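Local coordinates for putative phosphosugar isomerases (PDB 3FKJ), which probably binds phosphorylated sugars through its SIS domain and may isomerise them, though its own substrate is not established, at residues K59-C64 with E165-T170. Residues are numbered along the deposited sequence; the frame is centred on the assembly and turned at random.
Sequences KYFLDC and EILAQT
F61 and L62, neighbours on one helix, both reach for a single side chain, L167, and the pairing illustrates how helices can meet through apolar side chains, with no hydrogen bond passing between 59-64 and 165-170. The nearest approach is that of F61 CE2 to L167 CD2, at 3.4 Å. F61 CZ lies 3.5 Å from L167 CD2, a methyl that therefore sits by the far end of the phenyl group, set obliquely to it, the two side chains crossing at roughly a right angle. F61 reaches across because its CG is anti to the backbone N (chi1 178°), on a CB already directed at the partner helix. L62 makes the looser touch: its CD2 rests 4.1 Å from L167 CB, the two leucines running past one another in opposite directions. L167 CB serves both partners, since it also lies 4.0 Å from F61 CE2, and all three residues are buried.

Within each segment, polar side chains bond to groups one turn away. D63 OD2 receives K59 NZ on its syn lone pair, a 2.6 Å salt bridge. On the other helix Q169 NE2 donates to E165 OE1 over 2.7 Å, reaching its anti side, while T170 OG1 bonds back to I166 O at 2.6 Å, its hydroxyl tilted from the carbonyl plane. E165 also bonds to Y176, and Q169 to R28 and S32 of helix 22-35.

Further side chains extend the apolar cluster: Y173 and Y311 each pack edge-to-face with F61, and A163, earlier on helix 155-170, touches both F61 and L62. Within the SIS domain, helix 56-65 lies on the beta-alpha-beta crossover from strand 42-47, after the short helix 50-53, to its parallel neighbour 70-75, whose V71 meets L62, whereas I166 of helix 155-170 packs on I31 of helix 22-35.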
loop_
_atom_site.group_PDB
_atom_site.type_symbol
_atom_site.label_atom_id
_atom_site.label_comp_id
_atom_site.label_asym_id
_atom_site.label_seq_id
_atom_site.Cartn_x
_atom_site.Cartn_y
_atom_site.Cartn_z
ATOM N N LYS A 59 -8.501 8.515 2.798
ATOM C CA LYS A 59 -8.338 7.687 1.602
ATOM C C LYS A 59 -9.404 6.594 1.589
ATOM O O LYS A 59 -10.159 6.448 0.607
ATOM C CB LYS A 59 -6.915 7.085 1.530
ATOM C CG LYS A 59 -6.625 6.226 0.269
ATOM C CD LYS A 59 -5.941 4.920 0.584
ATOM C CE LYS A 59 -5.438 4.167 -0.663
ATOM N NZ LYS A 59 -6.424 3.913 -1.768
ATOM N N TYR A 60 -9.506 5.862 2.695
ATOM C CA TYR A 60 -10.456 4.752 2.806
ATOM C C TYR A 60 -11.919 5.217 2.648
ATOM O O TYR A 60 -12.716 4.583 1.931
ATOM C CB TYR A 60 -10.214 3.948 4.119
ATOM C CG TYR A 60 -11.155 2.771 4.303
ATOM C CD1 TYR A 60 -11.032 1.632 3.514
ATOM C CD2 TYR A 60 -12.190 2.806 5.222
ATOM C CE1 TYR A 60 -11.898 0.562 3.634
ATOM C CE2 TYR A 60 -13.097 1.707 5.345
ATOM C CZ TYR A 60 -12.912 0.593 4.568
ATOM O OH TYR A 60 -13.767 -0.489 4.677
ATOM N N PHE A 61 -12.269 6.326 3.293
ATOM C CA PHE A 61 -13.611 6.891 3.172
ATOM C C PHE A 61 -13.988 7.199 1.717
ATOM O O PHE A 61 -15.084 6.843 1.230
ATOM C CB PHE A 61 -13.730 8.164 4.043
ATOM C CG PHE A 61 -15.063 8.861 3.951
ATOM C CD1 PHE A 61 -16.142 8.427 4.701
ATOM C CD2 PHE A 61 -15.224 9.974 3.138
ATOM C CE1 PHE A 61 -17.377 9.074 4.632
ATOM C CE2 PHE A 61 -16.458 10.653 3.062
ATOM C CZ PHE A 61 -17.539 10.197 3.812
ATOM N N LEU A 62 -13.073 7.838 1.004
ATOM C CA LEU A 62 -13.342 8.213 -0.375
ATOM C C LEU A 62 -13.368 6.990 -1.254
ATOM O O LEU A 62 -14.218 6.885 -2.109
ATOM C CB LEU A 62 -12.325 9.240 -0.886
ATOM C CG LEU A 62 -12.333 10.604 -0.172
ATOM C CD1 LEU A 62 -11.071 11.437 -0.635
ATOM C CD2 LEU A 62 -13.639 11.376 -0.466
ATOM N N ASP A 63 -12.443 6.064 -1.067
ATOM C CA ASP A 63 -12.448 4.840 -1.864
ATOM C C ASP A 63 -13.773 4.102 -1.710
ATOM O O ASP A 63 -14.261 3.520 -2.656
ATOM C CB ASP A 63 -11.312 3.898 -1.457
ATOM C CG ASP A 63 -9.967 4.392 -1.902
ATOM O OD1 ASP A 63 -9.873 5.332 -2.725
ATOM O OD2 ASP A 63 -8.986 3.807 -1.436
ATOM N N CYS A 64 -14.336 4.133 -0.509
ATOM C CA CYS A 64 -15.628 3.522 -0.257
ATOM C C CYS A 64 -16.815 4.317 -0.782
ATOM O O CYS A 64 -17.742 3.740 -1.299
ATOM C CB CYS A 64 -15.812 3.325 1.232
ATOM S SG CYS A 64 -14.767 2.040 1.932
ATOM N N GLU A 165 -15.656 16.589 3.485
ATOM C CA GLU A 165 -15.980 17.825 2.771
ATOM C C GLU A 165 -15.809 17.764 1.270
ATOM O O GLU A 165 -16.641 18.298 0.534
ATOM C CB GLU A 165 -15.188 19.000 3.359
ATOM C CG GLU A 165 -15.641 19.371 4.759
ATOM C CD GLU A 165 -17.086 19.865 4.806
ATOM O OE1 GLU A 165 -17.594 20.459 3.815
ATOM O OE2 GLU A 165 -17.714 19.667 5.857
ATOM N N ILE A 166 -14.774 17.069 0.804
ATOM C CA ILE A 166 -14.606 16.855 -0.637
ATOM C C ILE A 166 -15.808 16.107 -1.205
ATOM O O ILE A 166 -16.343 16.494 -2.217
ATOM C CB ILE A 166 -13.271 16.188 -0.997
ATOM C CG1 ILE A 166 -12.108 17.139 -0.654
ATOM C CG2 ILE A 166 -13.257 15.805 -2.506
ATOM C CD1 ILE A 166 -10.737 16.448 -0.544
ATOM N N LEU A 167 -16.245 15.061 -0.517
ATOM C CA LEU A 167 -17.324 14.242 -0.970
ATOM C C LEU A 167 -18.606 15.003 -0.887
ATOM O O LEU A 167 -19.366 15.030 -1.845
ATOM C CB LEU A 167 -17.442 12.942 -0.127
ATOM C CG LEU A 167 -18.633 12.004 -0.449
ATOM C CD1 LEU A 167 -18.506 11.286 -1.766
ATOM C CD2 LEU A 167 -18.889 11.017 0.708
ATOM N N ALA A 168 -18.874 15.603 0.266
ATOM C CA ALA A 168 -20.121 16.306 0.478
ATOM C C ALA A 168 -20.304 17.449 -0.527
ATOM O O ALA A 168 -21.405 17.638 -1.029
ATOM C CB ALA A 168 -20.232 16.869 1.957
ATOM N N GLN A 169 -19.248 18.212 -0.806
ATOM C CA GLN A 169 -19.400 19.427 -1.624
ATOM C C GLN A 169 -19.282 19.143 -3.134
ATOM O O GLN A 169 -19.460 20.040 -3.942
ATOM C CB GLN A 169 -18.374 20.490 -1.198
ATOM C CG GLN A 169 -18.624 21.081 0.195
ATOM C CD GLN A 169 -17.644 22.168 0.565
ATOM O OE1 GLN A 169 -17.351 23.054 -0.235
ATOM N NE2 GLN A 169 -17.135 22.114 1.784
ATOM N N THR A 170 -18.948 17.896 -3.496
ATOM C CA THR A 170 -18.898 17.483 -4.900
ATOM C C THR A 170 -19.984 16.464 -5.283
ATOM O O THR A 170 -20.514 16.510 -6.376
ATOM C CB THR A 170 -17.496 16.913 -5.278
ATOM O OG1 THR A 170 -17.221 15.712 -4.539
ATOM C CG2 THR A 170 -16.405 17.938 -5.007
#